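Local coordinates for protein putative isohexenylglutaconyl-CoA hydratase (PDB 4ZU2) that probably hydrates isohexenylglutaconyl-CoA, as a crotonase-family enoyl-CoA hydratase of bacterial terpene (citronellate) breakdown, at residues 8-13 with 21-26; 38-43 with 91-96; 45-50 with 100-105. All coordinates share one frame; numbering follows the deposited sequence.

Contact 1: 8-13 with 21-26; sequences TLLLEP and TLNRPQ
Leu9 overlaps Leu22, the two side chains lying side by side and pointing the same way, with CD2 of Leu9 3.7 Å from CD2 of Leu22. They form a non-hydrogen-bonded pair of the antiparallel beta hairpin 9-14/17-22, at the edge of the crotonase-fold sheet. Both leucines face helix 33-47, where Leu9 meets Leu39 and Leu22 meets Met35. The next pair, Leu10 and Thr21, is hydrogen-bonded, and its side chains lie on the other face of the sheet. Leu10 N donates to Thr21 O at 3.2 Å, and Thr21 N returns a bond to Leu10 O at 3.0 Å. Thr21 O is also met by the CA-H of Leu9. The chain 21-26 leaves the strand at Asn23, yet Asn23 N still donates to Thr8 O at 3.1 Å. The side chain of Asn23 has CG anti to its backbone N (chi1 -166°), and its OD1 lies close against CG and CD1 of Leu10. Separately, CB and CG2 of Thr8 run beside CD of Arg24. At the other end a water joins the hairpin: it donates to Glu12 OE2 at 2.9 Å and is hydrogen-bonded to Thr21 OG1 at 3.2 Å.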
# COMPACT_ATOMS: atom_id res chain seq x y z
N THR A 8 33.61 5.83 -10.34
CA THR A 8 33.37 5.60 -8.91
C THR A 8 32.58 4.30 -8.79
O THR A 8 31.99 4.00 -7.75
CB THR A 8 32.42 6.66 -8.32
OG1 THR A 8 31.12 6.53 -8.96
CG2 THR A 8 32.99 8.08 -8.52
N LEU A 9 32.54 3.54 -9.89
CA LEU A 9 31.84 2.28 -9.91
C LEU A 9 32.78 1.24 -10.46
O LEU A 9 33.72 1.54 -11.21
CB LEU A 9 30.62 2.34 -10.83
CG LEU A 9 29.58 3.40 -10.49
CD1 LEU A 9 28.51 3.50 -11.55
CD2 LEU A 9 28.99 3.10 -9.12
N LEU A 10 32.50 0.01 -10.08
CA LEU A 10 33.07 -1.14 -10.74
C LEU A 10 31.97 -1.96 -11.43
O LEU A 10 31.01 -2.47 -10.79
CB LEU A 10 33.84 -1.98 -9.72
CG LEU A 10 35.04 -1.29 -9.06
CD1 LEU A 10 35.54 -2.09 -7.90
CD2 LEU A 10 36.18 -1.04 -10.05
N LEU A 11 32.11 -2.07 -12.74
CA LEU A 11 31.16 -2.79 -13.57
C LEU A 11 31.58 -4.25 -13.81
O LEU A 11 32.75 -4.52 -14.14
CB LEU A 11 31.02 -2.04 -14.89
CG LEU A 11 30.84 -0.52 -14.74
CD1 LEU A 11 30.55 0.18 -16.07
CD2 LEU A 11 29.69 -0.26 -13.78
N GLU A 12 30.66 -5.20 -13.62
CA GLU A 12 30.96 -6.63 -13.85
C GLU A 12 29.92 -7.36 -14.71
O GLU A 12 29.01 -8.01 -14.21
CB GLU A 12 31.10 -7.38 -12.52
CG GLU A 12 31.91 -6.66 -11.41
CD GLU A 12 31.94 -7.49 -10.10
OE1 GLU A 12 32.49 -8.61 -10.14
OE2 GLU A 12 31.41 -7.05 -9.06
N PRO A 13 30.03 -7.26 -16.03
CA PRO A 13 29.02 -7.93 -16.88
C PRO A 13 29.22 -9.44 -17.16
O PRO A 13 29.99 -9.83 -18.02
CB PRO A 13 29.10 -7.13 -18.19
CG PRO A 13 30.42 -6.44 -18.17
CD PRO A 13 30.96 -6.41 -16.80
N THR A 21 28.90 -1.97 -8.70
CA THR A 21 29.29 -1.82 -7.30
C THR A 21 29.65 -0.38 -7.00
O THR A 21 30.44 0.25 -7.70
CB THR A 21 30.40 -2.82 -6.88
OG1 THR A 21 29.92 -4.15 -7.07
CG2 THR A 21 30.76 -2.67 -5.41
N LEU A 22 29.00 0.16 -5.99
CA LEU A 22 29.28 1.51 -5.58
C LEU A 22 30.58 1.39 -4.81
O LEU A 22 30.70 0.57 -3.87
CB LEU A 22 28.16 2.07 -4.68
CG LEU A 22 26.71 1.84 -5.15
CD1 LEU A 22 25.71 2.41 -4.16
CD2 LEU A 22 26.49 2.39 -6.50
N ASN A 23 31.54 2.18 -5.22
CA ASN A 23 32.92 1.95 -4.88
C ASN A 23 33.64 3.21 -4.40
O ASN A 23 34.53 3.71 -5.06
CB ASN A 23 33.59 1.35 -6.13
CG ASN A 23 34.94 0.73 -5.83
OD1 ASN A 23 35.80 0.70 -6.70
ND2 ASN A 23 35.14 0.22 -4.63
N ARG A 24 33.21 3.73 -3.27
CA ARG A 24 33.95 4.75 -2.54
C ARG A 24 33.90 4.35 -1.07
O ARG A 24 33.23 5.03 -0.30
CB ARG A 24 33.32 6.14 -2.73
CG ARG A 24 33.53 6.75 -4.11
CD ARG A 24 32.63 7.97 -4.41
NE ARG A 24 33.27 9.24 -4.05
CZ ARG A 24 32.96 9.99 -3.00
NH1 ARG A 24 31.99 9.63 -2.16
NH2 ARG A 24 33.63 11.13 -2.78
N PRO A 25 34.55 3.22 -0.70
CA PRO A 25 34.40 2.58 0.61
C PRO A 25 34.84 3.46 1.76
O PRO A 25 34.38 3.33 2.89
CB PRO A 25 35.33 1.36 0.50
CG PRO A 25 36.26 1.67 -0.65
CD PRO A 25 35.41 2.43 -1.60
N GLN A 26 35.76 4.35 1.43
CA GLN A 26 36.26 5.39 2.30
C GLN A 26 35.19 6.27 2.90
O GLN A 26 35.34 6.70 4.04
CB GLN A 26 37.24 6.28 1.52
CG GLN A 26 36.70 6.78 0.11
CD GLN A 26 36.93 5.76 -1.02
OE1 GLN A 26 36.80 4.60 -0.77
NE2 GLN A 26 37.28 6.18 -2.21
O HOH W 1 32.38 -6.19 -6.52

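Contact 2: 38-43 with 91-96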
# COMPACT_ATOMS: atom_id res chain seq x y z
N GLU A 38 27.64 8.83 -13.15
CA GLU A 38 28.08 7.59 -13.74
C GLU A 38 26.95 6.56 -13.74
O GLU A 38 26.86 5.76 -14.66
CB GLU A 38 29.38 7.05 -13.07
CG GLU A 38 30.60 7.97 -13.35
CD GLU A 38 31.90 7.51 -12.67
OE1 GLU A 38 31.82 6.71 -11.72
OE2 GLU A 38 33.00 7.97 -13.08
N LEU A 39 26.12 6.58 -12.71
CA LEU A 39 25.08 5.58 -12.58
C LEU A 39 24.05 5.82 -13.67
O LEU A 39 23.49 4.87 -14.21
CB LEU A 39 24.39 5.69 -11.26
CG LEU A 39 25.14 5.08 -10.10
CD1 LEU A 39 24.58 5.68 -8.79
CD2 LEU A 39 25.08 3.59 -10.08
N ARG A 40 23.84 7.10 -13.96
CA ARG A 40 22.86 7.52 -14.93
C ARG A 40 23.33 7.14 -16.31
O ARG A 40 22.53 6.75 -17.18
CB ARG A 40 22.60 9.03 -14.84
CG ARG A 40 21.83 9.41 -13.61
CD ARG A 40 21.50 10.88 -13.58
NE ARG A 40 20.46 11.20 -14.55
CZ ARG A 40 20.21 12.43 -14.99
NH1 ARG A 40 20.92 13.42 -14.55
NH2 ARG A 40 19.27 12.67 -15.89
N ALA A 41 24.64 7.27 -16.51
CA ALA A 41 25.26 6.96 -17.80
C ALA A 41 25.20 5.49 -18.10
O ALA A 41 24.95 5.10 -19.23
CB ALA A 41 26.74 7.43 -17.83
N VAL A 42 25.47 4.67 -17.08
CA VAL A 42 25.38 3.22 -17.19
C VAL A 42 23.93 2.77 -17.46
O VAL A 42 23.70 1.91 -18.29
CB VAL A 42 25.93 2.52 -15.92
CG1 VAL A 42 25.55 1.05 -15.90
CG2 VAL A 42 27.45 2.65 -15.83
N LEU A 43 22.96 3.36 -16.76
CA LEU A 43 21.58 2.95 -16.94
C LEU A 43 21.11 3.27 -18.35
O LEU A 43 20.33 2.51 -18.93
CB LEU A 43 20.67 3.59 -15.87
CG LEU A 43 20.86 3.05 -14.43
CD1 LEU A 43 20.12 3.89 -13.38
CD2 LEU A 43 20.43 1.64 -14.30
N PHE A 91 19.52 13.96 -8.80
CA PHE A 91 19.52 12.73 -8.02
C PHE A 91 18.07 12.16 -8.13
O PHE A 91 17.85 10.96 -8.10
CB PHE A 91 20.00 12.94 -6.58
CG PHE A 91 19.65 11.77 -5.65
CD1 PHE A 91 20.15 10.50 -5.88
CD2 PHE A 91 18.76 11.94 -4.60
CE1 PHE A 91 19.80 9.44 -5.07
CE2 PHE A 91 18.40 10.86 -3.79
CZ PHE A 91 18.95 9.62 -4.03
N GLY A 92 17.09 13.03 -8.32
CA GLY A 92 15.74 12.55 -8.56
C GLY A 92 15.63 11.87 -9.92
O GLY A 92 14.90 10.89 -10.08
N SER A 93 16.35 12.39 -10.90
CA SER A 93 16.37 11.77 -12.22
C SER A 93 17.02 10.40 -12.14
O SER A 93 16.58 9.49 -12.83
CB SER A 93 17.08 12.62 -13.25
OG SER A 93 16.48 13.88 -13.35
N LEU A 94 18.04 10.22 -11.31
CA LEU A 94 18.63 8.87 -11.16
C LEU A 94 17.58 7.88 -10.66
O LEU A 94 17.52 6.78 -11.14
CB LEU A 94 19.84 8.85 -10.23
CG LEU A 94 20.26 7.50 -9.64
CD1 LEU A 94 20.53 6.47 -10.69
CD2 LEU A 94 21.53 7.68 -8.82
N LEU A 95 16.76 8.28 -9.68
CA LEU A 95 15.81 7.37 -9.06
C LEU A 95 14.72 7.04 -10.06
O LEU A 95 14.22 5.92 -10.11
CB LEU A 95 15.19 7.97 -7.77
CG LEU A 95 16.10 8.31 -6.57
CD1 LEU A 95 15.30 9.02 -5.42
CD2 LEU A 95 16.84 7.08 -6.03
N GLU A 96 14.40 8.02 -10.90
CA GLU A 96 13.35 7.83 -11.89
C GLU A 96 13.77 6.80 -12.90
O GLU A 96 12.98 5.93 -13.27
CB GLU A 96 13.02 9.12 -12.64
CG GLU A 96 12.22 10.10 -11.86
CD GLU A 96 11.78 11.31 -12.70
OE1 GLU A 96 10.58 11.32 -13.09
OE2 GLU A 96 12.63 12.24 -12.93
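Arg40 NH2 lies 3.4 Å from Ser93 CB and makes a salt bridge with Glu97 OE2, further along the same helix as Ser93. Ser93 CB sits above one face of the guanidinium, near the edge of the group. No hydrogen bond joins Arg40 to Ser93, and Ser93 OG turns back to Arg89 O in a weak bond. The Arg40 chain bends at chi3 (72°), which turns NE away from a fully extended path. Its aliphatic part is used as well, with CG 4.0 Å from Leu94 CB. Leu94 is the main apolar residue of the contact. Its CG is anti to the backbone N (chi1 161°). Leu94 CD2 meets Leu39 CD1 at 3.6 Å. Leu94 CD1 meets Leu43 CD1 at 3.7 Å, where the two side chains cross at about a right angle, and also comes near Leu39 CB. Leu39 and Leu43 are one helical turn apart, so they flank Leu94 along helix 33-47. The axes of the short segments come within 9.8 Å and cross at 32°, roughly parallel. Both belong to crossover helices, linking parallel strands of the crotonase-fold sheet. Leu39 and Leu94, both buried, pack through methyls, joined by Leu43. The hold between the segments is thus apolar, since no hydrogen bond crosses, and the charge of Arg40 is paired with Glu97 just beyond 91-96.

Contact 3: 45-50 with 100-105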
# COMPACT_ATOMS: atom_id res chain seq x y z
N ALA A 45 23.08 3.48 -20.99
CA ALA A 45 23.85 2.56 -21.83
C ALA A 45 23.10 1.27 -22.15
O ALA A 45 23.12 0.79 -23.29
CB ALA A 45 25.18 2.20 -21.15
N VAL A 46 22.50 0.68 -21.13
CA VAL A 46 21.85 -0.63 -21.25
C VAL A 46 20.30 -0.57 -21.39
O VAL A 46 19.64 -1.57 -21.68
CB VAL A 46 22.22 -1.52 -20.05
CG1 VAL A 46 23.75 -1.49 -19.75
CG2 VAL A 46 21.41 -1.16 -18.81
N ARG A 47 19.72 0.59 -21.11
CA ARG A 47 18.26 0.76 -21.17
C ARG A 47 17.63 -0.00 -22.35
O ARG A 47 16.74 -0.80 -22.15
CB ARG A 47 17.87 2.23 -21.27
CG ARG A 47 16.38 2.46 -21.04
CD ARG A 47 15.94 3.87 -21.44
NE ARG A 47 16.45 4.18 -22.78
CZ ARG A 47 16.45 5.38 -23.34
NH1 ARG A 47 15.94 6.43 -22.70
NH2 ARG A 47 16.97 5.55 -24.57
N ASP A 48 18.11 0.23 -23.57
CA ASP A 48 17.55 -0.40 -24.78
C ASP A 48 18.20 -1.73 -25.14
O ASP A 48 17.89 -2.30 -26.17
CB ASP A 48 17.61 0.52 -26.01
CG ASP A 48 16.81 1.80 -25.84
OD1 ASP A 48 16.04 1.91 -24.86
OD2 ASP A 48 16.94 2.68 -26.71
N ASP A 49 19.09 -2.22 -24.29
CA ASP A 49 19.78 -3.47 -24.58
C ASP A 49 19.21 -4.67 -23.85
O ASP A 49 19.44 -4.84 -22.64
CB ASP A 49 21.25 -3.35 -24.21
CG ASP A 49 22.06 -4.49 -24.74
OD1 ASP A 49 22.09 -5.56 -24.10
OD2 ASP A 49 22.62 -4.33 -25.83
N ARG A 50 18.52 -5.53 -24.60
CA ARG A 50 17.80 -6.67 -24.02
C ARG A 50 18.69 -7.88 -23.78
O ARG A 50 18.25 -8.88 -23.21
CB ARG A 50 16.62 -7.09 -24.91
CG ARG A 50 15.49 -6.06 -25.01
CD ARG A 50 14.73 -5.81 -23.69
NE ARG A 50 14.22 -4.44 -23.67
CZ ARG A 50 14.85 -3.40 -23.14
NH1 ARG A 50 16.03 -3.55 -22.52
NH2 ARG A 50 14.30 -2.19 -23.23
N ALA A 100 12.58 2.90 -13.40
CA ALA A 100 11.94 2.62 -14.67
C ALA A 100 12.82 1.81 -15.61
O ALA A 100 12.46 1.62 -16.76
CB ALA A 100 11.46 3.94 -15.34
N ALA A 101 13.95 1.32 -15.12
CA ALA A 101 14.82 0.47 -15.94
C ALA A 101 14.12 -0.81 -16.46
O ALA A 101 13.50 -1.51 -15.68
CB ALA A 101 16.09 0.05 -15.15
N PRO A 102 14.25 -1.11 -17.78
CA PRO A 102 13.66 -2.31 -18.41
C PRO A 102 14.13 -3.65 -17.81
O PRO A 102 13.37 -4.64 -17.78
CB PRO A 102 14.12 -2.19 -19.87
CG PRO A 102 14.26 -0.67 -20.07
CD PRO A 102 14.80 -0.18 -18.80
N GLN A 103 15.36 -3.63 -17.31
CA GLN A 103 15.96 -4.72 -16.54
C GLN A 103 15.32 -4.94 -15.19
O GLN A 103 14.80 -3.99 -14.58
CB GLN A 103 17.44 -4.35 -16.21
CG GLN A 103 18.41 -4.32 -17.38
CD GLN A 103 18.35 -3.06 -18.20
OE1 GLN A 103 17.96 -1.99 -17.70
NE2 GLN A 103 18.74 -3.17 -19.47
N LEU A 104 15.45 -6.18 -14.69
CA LEU A 104 15.30 -6.46 -13.26
C LEU A 104 16.50 -5.82 -12.49
O LEU A 104 17.66 -6.01 -12.86
CB LEU A 104 15.28 -7.97 -13.01
CG LEU A 104 14.84 -8.43 -11.63
CD1 LEU A 104 13.33 -8.43 -11.47
CD2 LEU A 104 15.40 -9.84 -11.28
N LEU A 105 16.20 -5.05 -11.45
CA LEU A 105 17.20 -4.36 -10.66
C LEU A 105 17.16 -5.01 -9.30
O LEU A 105 16.14 -4.95 -8.61
CB LEU A 105 16.87 -2.88 -10.54
CG LEU A 105 17.78 -2.08 -9.59
CD1 LEU A 105 19.28 -2.12 -9.98
CD2 LEU A 105 17.34 -0.63 -9.51
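Gln103 is bent at chi2 (81°), which turns CD back from an extended path, and its amide end meets Val46; Arg50 is bent at chi2 (-66°), and its guanidinium end lies against Pro102. Gln103 NE2 donates to Val46 O at 2.9 Å, with an N-H...O angle of 142°. The oxygen lies near the amide plane of Gln103, but NE2 stands above the carbonyl plane of Val46. Asp49 N reaches Val46 O from the opposite face at 2.7 Å. Gln103 NE2 has a second acceptor in Val52 O, and Val46 CG2 packs 3.4 Å from this nitrogen. The contact lies at the end of helix 33-47, a beta-alpha-beta crossover helix of the crotonase fold, where the chain turns toward strand 54-59. Across from it, 100-105 leads from helix 81-99 into the neighbouring parallel strand 104-109. Arg50 folds back on its own segment: NH1 at 2.9 Å and NH2 at 3.0 Å both donate to Arg47 O, which lies in the guanidinium plane. This double grip fixes the rotation of the group and presents a face to Pro102 CB, 3.4 Å from Arg50 NH2. Pro102 CG also touches Arg47 O at 3.2 Å. Arg47 CG packs against Pro102 CD, and Arg47 NE forms a salt bridge with Asp48 OD1 at 3.1 Å.

Overall arrangement
From the N terminus, contact 1 comes first and closes a tight hairpin, with seven residues between 8-13 and 21-26. The chain then enters helix 33-47, which supplies 38-43 for contact 2 and, at its end and in the loop beyond, 45-50 for contact 3. Contact 2 closes a loop of 47 residues by bringing in helix 81-99. Contact 3 closes one of 49 as the chain passes from that helix toward strand 104-109. Contacts 2 and 3 therefore cross, while contact 1 stands in series before both. Contacts 1 and 2 touch where Leu11 CD1 packs on Val42 CG2. Together the three tie the edge hairpin, two crossover helices and an inner strand of the sheet.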